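Local coordinates for penicillin binding protein 2X (Streptococcus thermophilus, PDB 5U47) that probably acts as a transpeptidase that cross-links peptidoglycan strands during septal cell-wall synthesis and is the kind of enzyme that beta-lactams inactivate by acylation, at residues R343-A348 with P480-L485; S352-V357 with T503-T508; Y317-G322 with I330-I335. The protein carries 1 engineered substitution. One frame throughout, in Å; residues are numbered along the deposited sequence.

Contact 1: residues R343-A348 with P480-L485; sequences RTMSFA and PEFGTL
The guanidinium of Arg343 meets two different partners, an aromatic carbon over one of its faces and a carboxylate oxygen at its edge. Over the face stands CE1 of Phe482, 3.5 Å above the guanidinium plane and close to its centre, with Arg343 CZ its nearest guanidinium atom at 3.6 Å. The two planes make an angle of 43°, so the ring does not lie flat on the guanidinium but leans a corner against it. At the edge, in the plane, OE2 of Glu481 forms a salt bridge with Arg343 NH1 at 3.2 Å. The hydrogen bond within that salt bridge is weak, bent to 133° at the hydrogen, and the carboxylate stands almost perpendicular to the guanidinium. Glu481 also sets its own CG over one face of the Phe482 ring, offset toward the rim. Arg343 gets to this place by an extended start, CG anti to the backbone N, followed by a bend at chi3 (47°) that turns the head group toward the loop.

Met345, buried on the strand that begins right after Arg343, runs alongside Phe482, the two side chains pointing in opposite senses. Its CG packs at 3.6 Å on Phe482 CE1, the same corner that leans on Arg343, while its SD sits obliquely to the ring, 4.9 Å from the centroid of Phe482. One ring corner is thus shared by a cationic head and an apolar chain, with the carboxylate at the outer, more exposed side. Tyr353 touches the Arg343 side chain as well. Within the transpeptidase domain, the Met-aromatic contact joins the loop after helix 463-478 to strand 344-346, which leads directly into helix 347-352, and the salt bridge joins that loop to the residue just before the strand.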
loop_
_atom_site.group_PDB
_atom_site.type_symbol
_atom_site.label_atom_id
_atom_site.label_comp_id
_atom_site.label_asym_id
_atom_site.label_seq_id
_atom_site.Cartn_x
_atom_site.Cartn_y
_atom_site.Cartn_z
ATOM N N ARG A 343 30.823 -29.391 1.670
ATOM C CA ARG A 343 31.843 -28.689 2.450
ATOM C C ARG A 343 31.397 -28.444 3.897
ATOM O O ARG A 343 30.197 -28.378 4.196
ATOM C CB ARG A 343 32.220 -27.370 1.755
ATOM C CG ARG A 343 33.163 -26.446 2.530
ATOM C CD ARG A 343 33.661 -25.280 1.682
ATOM N NE ARG A 343 32.582 -24.611 0.945
ATOM C CZ ARG A 343 32.738 -23.517 0.198
ATOM N NH1 ARG A 343 33.920 -22.910 0.110
ATOM N NH2 ARG A 343 31.688 -23.007 -0.441
ATOM N N THR A 344 32.387 -28.326 4.781
ATOM C CA THR A 344 32.162 -28.068 6.193
ATOM C C THR A 344 32.170 -26.559 6.393
ATOM O O THR A 344 33.076 -25.871 5.923
ATOM C CB THR A 344 33.237 -28.743 7.063
ATOM O OG1 THR A 344 33.223 -30.148 6.810
ATOM C CG2 THR A 344 32.982 -28.507 8.547
ATOM N N MET A 345 31.143 -26.051 7.074
ATOM C CA MET A 345 30.995 -24.622 7.313
ATOM C C MET A 345 30.540 -24.278 8.706
ATOM O O MET A 345 29.880 -25.054 9.379
ATOM C CB MET A 345 29.912 -24.047 6.397
ATOM C CG MET A 345 30.284 -23.890 4.945
ATOM S SD MET A 345 28.847 -23.341 4.004
ATOM C CE MET A 345 27.869 -24.844 3.981
ATOM N N SER A 346 30.887 -23.063 9.095
ATOM C CA SER A 346 30.412 -22.440 10.318
ATOM C C SER A 346 28.920 -22.135 10.064
ATOM O O SER A 346 28.513 -22.066 8.908
ATOM C CB SER A 346 31.193 -21.138 10.500
ATOM O OG SER A 346 30.734 -20.361 11.560
ATOM N N PHE A 347 28.097 -21.982 11.103
ATOM C CA PHE A 347 26.684 -21.625 10.872
ATOM C C PHE A 347 26.566 -20.212 10.317
ATOM O O PHE A 347 25.650 -19.920 9.535
ATOM C CB PHE A 347 25.814 -21.796 12.121
ATOM C CG PHE A 347 25.446 -23.226 12.403
ATOM C CD1 PHE A 347 24.403 -23.831 11.709
ATOM C CD2 PHE A 347 26.138 -23.969 13.344
ATOM C CE1 PHE A 347 24.052 -25.149 11.953
ATOM C CE2 PHE A 347 25.796 -25.294 13.591
ATOM C CZ PHE A 347 24.752 -25.886 12.893
ATOM N N ALA A 348 27.497 -19.341 10.712
ATOM C CA ALA A 348 27.509 -17.956 10.216
ATOM C C ALA A 348 27.805 -17.971 8.719
ATOM O O ALA A 348 27.188 -17.228 7.935
ATOM C CB ALA A 348 28.552 -17.135 10.957
ATOM N N PRO A 480 34.226 -12.882 0.887
ATOM C CA PRO A 480 34.621 -13.276 -0.468
ATOM C C PRO A 480 34.527 -14.760 -0.775
ATOM O O PRO A 480 34.493 -15.136 -1.941
ATOM C CB PRO A 480 36.093 -12.810 -0.564
ATOM C CG PRO A 480 36.233 -11.803 0.526
ATOM C CD PRO A 480 35.375 -12.343 1.626
ATOM N N GLU A 481 34.479 -15.594 0.252
ATOM C CA GLU A 481 34.414 -17.021 0.028
ATOM C C GLU A 481 32.973 -17.530 0.061
ATOM O O GLU A 481 32.554 -18.279 -0.827
ATOM C CB GLU A 481 35.257 -17.733 1.087
ATOM C CG GLU A 481 35.432 -19.231 0.874
ATOM C CD GLU A 481 36.169 -19.583 -0.408
ATOM O OE1 GLU A 481 37.043 -18.801 -0.860
ATOM O OE2 GLU A 481 35.883 -20.664 -0.955
ATOM N N PHE A 482 32.219 -17.095 1.069
ATOM C CA PHE A 482 30.871 -17.606 1.307
ATOM C C PHE A 482 29.701 -16.711 0.974
ATOM O O PHE A 482 28.627 -17.229 0.729
ATOM C CB PHE A 482 30.746 -18.052 2.779
ATOM C CG PHE A 482 31.694 -19.159 3.144
ATOM C CD1 PHE A 482 31.402 -20.472 2.798
ATOM C CD2 PHE A 482 32.886 -18.891 3.808
ATOM C CE1 PHE A 482 32.277 -21.501 3.104
ATOM C CE2 PHE A 482 33.771 -19.923 4.120
ATOM C CZ PHE A 482 33.462 -21.227 3.771
ATOM N N GLY A 483 29.898 -15.394 0.946
ATOM C CA GLY A 483 28.791 -14.464 0.715
ATOM C C GLY A 483 28.152 -14.564 -0.657
ATOM O O GLY A 483 28.825 -14.384 -1.673
ATOM N N THR A 484 26.849 -14.834 -0.686
ATOM C CA THR A 484 26.115 -14.952 -1.941
ATOM C C THR A 484 25.943 -13.613 -2.641
ATOM O O THR A 484 25.616 -13.577 -3.821
ATOM C CB THR A 484 24.717 -15.548 -1.723
ATOM O OG1 THR A 484 24.020 -14.773 -0.736
ATOM C CG2 THR A 484 24.834 -16.988 -1.266
ATOM N N LEU A 485 26.158 -12.521 -1.914
ATOM C CA LEU A 485 26.030 -11.185 -2.484
ATOM C C LEU A 485 27.356 -10.428 -2.562
ATOM O O LEU A 485 27.369 -9.192 -2.583
ATOM C CB LEU A 485 24.936 -10.380 -1.754
ATOM C CG LEU A 485 23.509 -10.901 -1.968
ATOM C CD1 LEU A 485 22.512 -10.069 -1.186
ATOM C CD2 LEU A 485 23.131 -10.915 -3.446
#

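Contact 2: residues S352-V357 with T503-T508; sequences SYSSNV and TVKSGT. Engineered in segment 503-508: Thr503 (natural residue Ala).
Ser354 and Lys505 bring together two sequence signatures that fit the active site of penicillin-binding transpeptidases: Ser354-Ser355-Asn356 matches the SxN motif, and Lys505-Ser506-Gly507 matches the KSG motif on strand 503-510, an outermost strand of the five-stranded antiparallel sheet. The third signature, SxxK, would be Ser295 just before helix 297-308 and Lys298 in its first turn. Ser295 is then probably the serine acylated by beta-lactams, and it lies against the Lys505 side chain.

The contact is small, buried and almost wholly polar. It consists essentially of one direct bond, in which NZ of Lys505 donates to OG of Ser354 at 2.8 Å. Ser354 owes its place to the backbone: it leaves the preceding helix with a positive phi (58°), in a Schellman motif, and its side chain is presented to the strand. Lys298 NZ bonds to the same hydroxyl and also to Asn356 OD1, tying the SxN loop to the SxxK helix.

Lys505 comes from the strand as a folded chain. Its first torsion carries CG away from the backbone N (chi1 -176°), and bends at chi2 and chi4 then bring NZ round to the serine and back over its own strand. Three acceptors hold NZ there. Beside the hydroxyl, the carbonyl O of Ser506 is met at 2.8 Å by Lys505 NZ, which is tilted 22° from the carbonyl plane. The last acceptor is a water 2.9 Å from Lys505 NZ, and this water in turn donates to Ser352 O at 2.7 Å.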
loop_
_atom_site.group_PDB
_atom_site.type_symbol
_atom_site.label_atom_id
_atom_site.label_comp_id
_atom_site.label_asym_id
_atom_site.label_seq_id
_atom_site.Cartn_x
_atom_site.Cartn_y
_atom_site.Cartn_z
ATOM N N SER A 352 25.682 -16.917 5.400
ATOM C CA SER A 352 26.214 -16.077 4.329
ATOM C C SER A 352 26.041 -16.748 2.972
ATOM O O SER A 352 25.709 -16.095 1.983
ATOM C CB SER A 352 27.688 -15.735 4.588
ATOM O OG SER A 352 27.815 -14.889 5.723
ATOM N N TYR A 353 26.234 -18.065 2.978
ATOM C CA TYR A 353 26.166 -18.921 1.809
ATOM C C TYR A 353 24.748 -19.296 1.405
ATOM O O TYR A 353 24.535 -19.890 0.349
ATOM C CB TYR A 353 26.972 -20.196 2.146
ATOM C CG TYR A 353 27.277 -21.143 1.021
ATOM C CD1 TYR A 353 28.290 -20.855 0.114
ATOM C CD2 TYR A 353 26.612 -22.373 0.902
ATOM C CE1 TYR A 353 28.609 -21.728 -0.909
ATOM C CE2 TYR A 353 26.932 -23.269 -0.122
ATOM C CZ TYR A 353 27.929 -22.930 -1.024
ATOM O OH TYR A 353 28.281 -23.784 -2.047
ATOM N N SER A 354 23.784 -18.940 2.246
ATOM C CA SER A 354 22.382 -19.283 2.048
ATOM C C SER A 354 22.216 -20.816 1.966
ATOM O O SER A 354 21.560 -21.341 1.070
ATOM C CB SER A 354 21.800 -18.581 0.834
ATOM O OG SER A 354 20.379 -18.505 0.947
ATOM N N SER A 355 22.800 -21.507 2.938
ATOM C CA SER A 355 22.699 -22.956 3.040
ATOM C C SER A 355 21.364 -23.391 3.643
ATOM O O SER A 355 21.110 -23.139 4.817
ATOM C CB SER A 355 23.840 -23.501 3.906
ATOM O OG SER A 355 23.688 -24.895 4.161
ATOM N N ASN A 356 20.520 -24.035 2.834
ATOM C CA ASN A 356 19.242 -24.590 3.313
ATOM C C ASN A 356 19.456 -25.641 4.409
ATOM O O ASN A 356 18.657 -25.743 5.348
ATOM C CB ASN A 356 18.463 -25.264 2.183
ATOM C CG ASN A 356 17.854 -24.289 1.215
ATOM O OD1 ASN A 356 17.804 -23.078 1.446
ATOM N ND2 ASN A 356 17.350 -24.821 0.127
ATOM N N VAL A 357 20.521 -26.426 4.274
ATOM C CA VAL A 357 20.855 -27.472 5.244
ATOM C C VAL A 357 21.184 -26.862 6.605
ATOM O O VAL A 357 20.654 -27.296 7.637
ATOM C CB VAL A 357 22.039 -28.335 4.749
ATOM C CG1 VAL A 357 22.505 -29.294 5.826
ATOM C CG2 VAL A 357 21.663 -29.094 3.476
ATOM N N THR A 503 23.420 -4.269 5.486
ATOM C CA THR A 503 22.844 -5.518 5.981
ATOM C C THR A 503 21.991 -6.088 4.847
ATOM O O THR A 503 20.981 -5.483 4.450
ATOM C CB THR A 503 22.033 -5.191 7.256
ATOM O OG1 THR A 503 22.942 -5.171 8.363
ATOM C CG2 THR A 503 20.899 -6.179 7.536
ATOM N N VAL A 504 22.394 -7.234 4.299
ATOM C CA VAL A 504 21.662 -7.798 3.183
ATOM C C VAL A 504 21.412 -9.295 3.301
ATOM O O VAL A 504 22.129 -10.000 4.008
ATOM C CB VAL A 504 22.434 -7.542 1.879
ATOM C CG1 VAL A 504 22.636 -6.044 1.664
ATOM C CG2 VAL A 504 23.798 -8.240 1.920
ATOM N N LYS A 505 20.379 -9.763 2.605
ATOM C CA LYS A 505 20.108 -11.197 2.465
ATOM C C LYS A 505 19.399 -11.403 1.152
ATOM O O LYS A 505 18.394 -10.752 0.863
ATOM C CB LYS A 505 19.269 -11.773 3.602
ATOM C CG LYS A 505 19.078 -13.304 3.502
ATOM C CD LYS A 505 20.396 -14.077 3.648
ATOM C CE LYS A 505 20.221 -15.570 3.435
ATOM N NZ LYS A 505 20.186 -15.943 1.992
ATOM N N SER A 506 19.912 -12.327 0.367
ATOM C CA SER A 506 19.352 -12.647 -0.910
ATOM C C SER A 506 18.444 -13.811 -0.745
ATOM O O SER A 506 18.510 -14.560 0.242
ATOM C CB SER A 506 20.466 -13.096 -1.879
ATOM O OG SER A 506 21.163 -14.219 -1.339
ATOM N N GLY A 507 17.650 -14.026 -1.769
ATOM C CA GLY A 507 16.802 -15.162 -1.796
ATOM C C GLY A 507 16.516 -15.685 -3.185
ATOM O O GLY A 507 16.529 -14.955 -4.190
ATOM N N THR A 508 16.303 -16.989 -3.232
ATOM C CA THR A 508 15.869 -17.680 -4.420
ATOM C C THR A 508 14.737 -18.492 -3.839
ATOM O O THR A 508 14.793 -18.884 -2.654
ATOM C CB THR A 508 16.936 -18.613 -5.024
ATOM O OG1 THR A 508 17.324 -19.596 -4.058
ATOM C CG2 THR A 508 18.157 -17.819 -5.462
HETATM O O HOH W 1 23.063 -15.429 1.891
HETATM O O HOH W 2 19.114 -18.623 -1.598
#

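Contact 3: residues Y317-G322 with I330-I335; sequences YSNANG and INDWSI
Gly322 and Asn331 bring the two backbones within 4.5 Å, measured CA to CA, and the chains then spread to 6.8 Å between the CA atoms of Asn319 and Asp332. At the narrow end Gly322, with positive phi and no side chain, sets its CA 3.1 Å from Ile330 O and also against the side-chain oxygen of Asn331.

At the wider end the polar groups of Asn319 and Asp332 do the work. ND2 of Asn319 donates to OD2 of Asp332 over 2.9 Å, fairly straight at 158°. The acceptor lies in the amide plane of Asn319, whereas the amide nitrogen meets the carboxylate on the anti side of OD2 and 23° out of its plane. Asn319 takes the crowded position about chi1 (64°), with CG between its backbone N and carbonyl carbon, which turns the amide toward Asp332; OD1 of the same amide is bonded to Arg343 N, so both ends of the group are held. OD2 of Asp332 also meets Ser355 OG, in an approach so short that its exact length is doubtful, and OD1 bonds to Val357 N, so the carboxylate reaches the start of helix 356-366 although it makes no capping bond to the helix it precedes.

The chain runs out along strand 323-325 and back along 328-330, whose last residue is Ile330, a beta-hairpin in which Ile330 and Ile323 are joined by backbone bonds, and the contact lies at its base. A water bridges that base: it donates to Asn319 O at 2.7 Å and to Asn331 OD1, and accepts from Asp332 N. At the end of strand 316-318, Ser318 OG accepts from Ala320 N, an ST turn. On helix 333-336, Ile335 lays CD1 3.8 Å from Asn319 ND2.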
loop_
_atom_site.group_PDB
_atom_site.type_symbol
_atom_site.label_atom_id
_atom_site.label_comp_id
_atom_site.label_asym_id
_atom_site.label_seq_id
_atom_site.Cartn_x
_atom_site.Cartn_y
_atom_site.Cartn_z
ATOM N N TYR A 317 29.132 -27.811 10.457
ATOM C CA TYR A 317 28.297 -28.888 9.937
ATOM C C TYR A 317 28.701 -29.142 8.490
ATOM O O TYR A 317 29.428 -28.344 7.895
ATOM C CB TYR A 317 26.806 -28.505 10.013
ATOM C CG TYR A 317 26.416 -27.413 9.034
ATOM C CD1 TYR A 317 26.583 -26.072 9.350
ATOM C CD2 TYR A 317 25.896 -27.732 7.782
ATOM C CE1 TYR A 317 26.244 -25.080 8.451
ATOM C CE2 TYR A 317 25.550 -26.746 6.876
ATOM C CZ TYR A 317 25.733 -25.428 7.209
ATOM O OH TYR A 317 25.388 -24.447 6.301
ATOM N N SER A 318 28.219 -30.243 7.926
ATOM C CA SER A 318 28.493 -30.574 6.539
ATOM C C SER A 318 27.191 -30.581 5.737
ATOM O O SER A 318 26.176 -31.095 6.198
ATOM C CB SER A 318 29.159 -31.945 6.437
ATOM O OG SER A 318 29.423 -32.245 5.083
ATOM N N ASN A 319 27.231 -30.015 4.531
ATOM C CA ASN A 319 26.069 -30.015 3.641
ATOM C C ASN A 319 26.208 -31.104 2.571
ATOM O O ASN A 319 25.397 -31.165 1.644
ATOM C CB ASN A 319 25.909 -28.643 2.967
ATOM C CG ASN A 319 27.068 -28.292 2.043
ATOM O OD1 ASN A 319 28.055 -29.031 1.943
ATOM N ND2 ASN A 319 26.953 -27.156 1.359
ATOM N N ALA A 320 27.209 -31.975 2.730
ATOM C CA ALA A 320 27.530 -32.989 1.726
ATOM C C ALA A 320 26.441 -34.011 1.437
ATOM O O ALA A 320 26.307 -34.463 0.295
ATOM C CB ALA A 320 28.821 -33.709 2.112
ATOM N N ASN A 321 25.683 -34.391 2.460
ATOM C CA ASN A 321 24.622 -35.385 2.296
ATOM C C ASN A 321 23.239 -34.779 2.404
ATOM O O ASN A 321 22.239 -35.498 2.361
ATOM C CB ASN A 321 24.786 -36.488 3.345
ATOM C CG ASN A 321 26.042 -37.310 3.137
ATOM O OD1 ASN A 321 26.741 -37.638 4.090
ATOM N ND2 ASN A 321 26.340 -37.635 1.889
ATOM N N GLY A 322 23.176 -33.454 2.511
ATOM C CA GLY A 322 21.903 -32.790 2.697
ATOM C C GLY A 322 21.337 -33.168 4.047
ATOM O O GLY A 322 22.069 -33.590 4.942
ATOM N N ILE A 330 16.500 -32.423 1.640
ATOM C CA ILE A 330 16.867 -31.007 1.547
ATOM C C ILE A 330 18.358 -30.893 1.230
ATOM O O ILE A 330 19.184 -31.512 1.885
ATOM C CB ILE A 330 16.520 -30.254 2.852
ATOM C CG1 ILE A 330 15.000 -30.251 3.056
ATOM C CG2 ILE A 330 17.076 -28.829 2.824
ATOM C CD1 ILE A 330 14.530 -29.713 4.395
ATOM N N ASN A 331 18.688 -30.086 0.228
ATOM C CA ASN A 331 20.068 -29.890 -0.207
ATOM C C ASN A 331 20.380 -28.421 -0.473
ATOM O O ASN A 331 19.478 -27.607 -0.669
ATOM C CB ASN A 331 20.314 -30.708 -1.473
ATOM C CG ASN A 331 20.368 -32.200 -1.203
ATOM O OD1 ASN A 331 21.324 -32.712 -0.608
ATOM N ND2 ASN A 331 19.361 -32.916 -1.678
ATOM N N ASP A 332 21.669 -28.085 -0.470
ATOM C CA ASP A 332 22.102 -26.716 -0.753
ATOM C C ASP A 332 22.150 -26.448 -2.258
ATOM O O ASP A 332 22.236 -27.377 -3.069
ATOM C CB ASP A 332 23.445 -26.411 -0.077
ATOM C CG ASP A 332 23.309 -26.234 1.440
ATOM O OD1 ASP A 332 22.164 -26.248 1.946
ATOM O OD2 ASP A 332 24.339 -26.057 2.127
ATOM N N TRP A 333 22.088 -25.168 -2.617
ATOM C CA TRP A 333 22.071 -24.748 -4.025
ATOM C C TRP A 333 23.266 -25.251 -4.840
ATOM O O TRP A 333 23.103 -25.694 -5.973
ATOM C CB TRP A 333 21.938 -23.209 -4.148
ATOM C CG TRP A 333 23.057 -22.402 -3.526
ATOM C CD1 TRP A 333 23.082 -21.867 -2.267
ATOM C CD2 TRP A 333 24.299 -22.018 -4.144
ATOM N NE1 TRP A 333 24.260 -21.188 -2.060
ATOM C CE2 TRP A 333 25.023 -21.261 -3.195
ATOM C CE3 TRP A 333 24.865 -22.238 -5.406
ATOM C CZ2 TRP A 333 26.288 -20.728 -3.466
ATOM C CZ3 TRP A 333 26.129 -21.708 -5.676
ATOM C CH2 TRP A 333 26.825 -20.965 -4.706
ATOM N N SER A 334 24.456 -25.198 -4.258
ATOM C CA SER A 334 25.662 -25.624 -4.953
ATOM C C SER A 334 25.685 -27.141 -5.211
ATOM O O SER A 334 26.253 -27.590 -6.207
ATOM C CB SER A 334 26.891 -25.190 -4.166
ATOM O OG SER A 334 26.827 -25.684 -2.845
ATOM N N ILE A 335 25.071 -27.913 -4.312
ATOM C CA ILE A 335 24.965 -29.370 -4.467
ATOM C C ILE A 335 23.963 -29.698 -5.576
ATOM O O ILE A 335 24.220 -30.560 -6.410
ATOM C CB ILE A 335 24.584 -30.076 -3.133
ATOM C CG1 ILE A 335 25.832 -30.298 -2.262
ATOM C CG2 ILE A 335 23.939 -31.440 -3.381
ATOM C CD1 ILE A 335 26.569 -29.037 -1.865
HETATM O O HOH W 3 23.261 -30.262 0.193
#

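The three contacts make a connected patch of the transpeptidase domain, with contact 2 holding two of the probable active-site residues, Ser354 and Lys505. Centres of contacts 1 and 2 lie about 9 Å apart, and the loop of contact 1 reaches the KSG strand directly: Thr484 OG1 and Ser506 OG are 3.0 Å apart, a probable hydrogen bond. Contact 3 stands about 12 Å from contact 1, centre to centre, and shares its two-stranded sheet, in which Met345 N lies 3.0 Å from Tyr317 O. Contacts 2 and 3, about 14 Å apart between centres, are joined on the side away from Lys505, where Trp333 NE1 bonds to Tyr353 O just before the SxN-type serine.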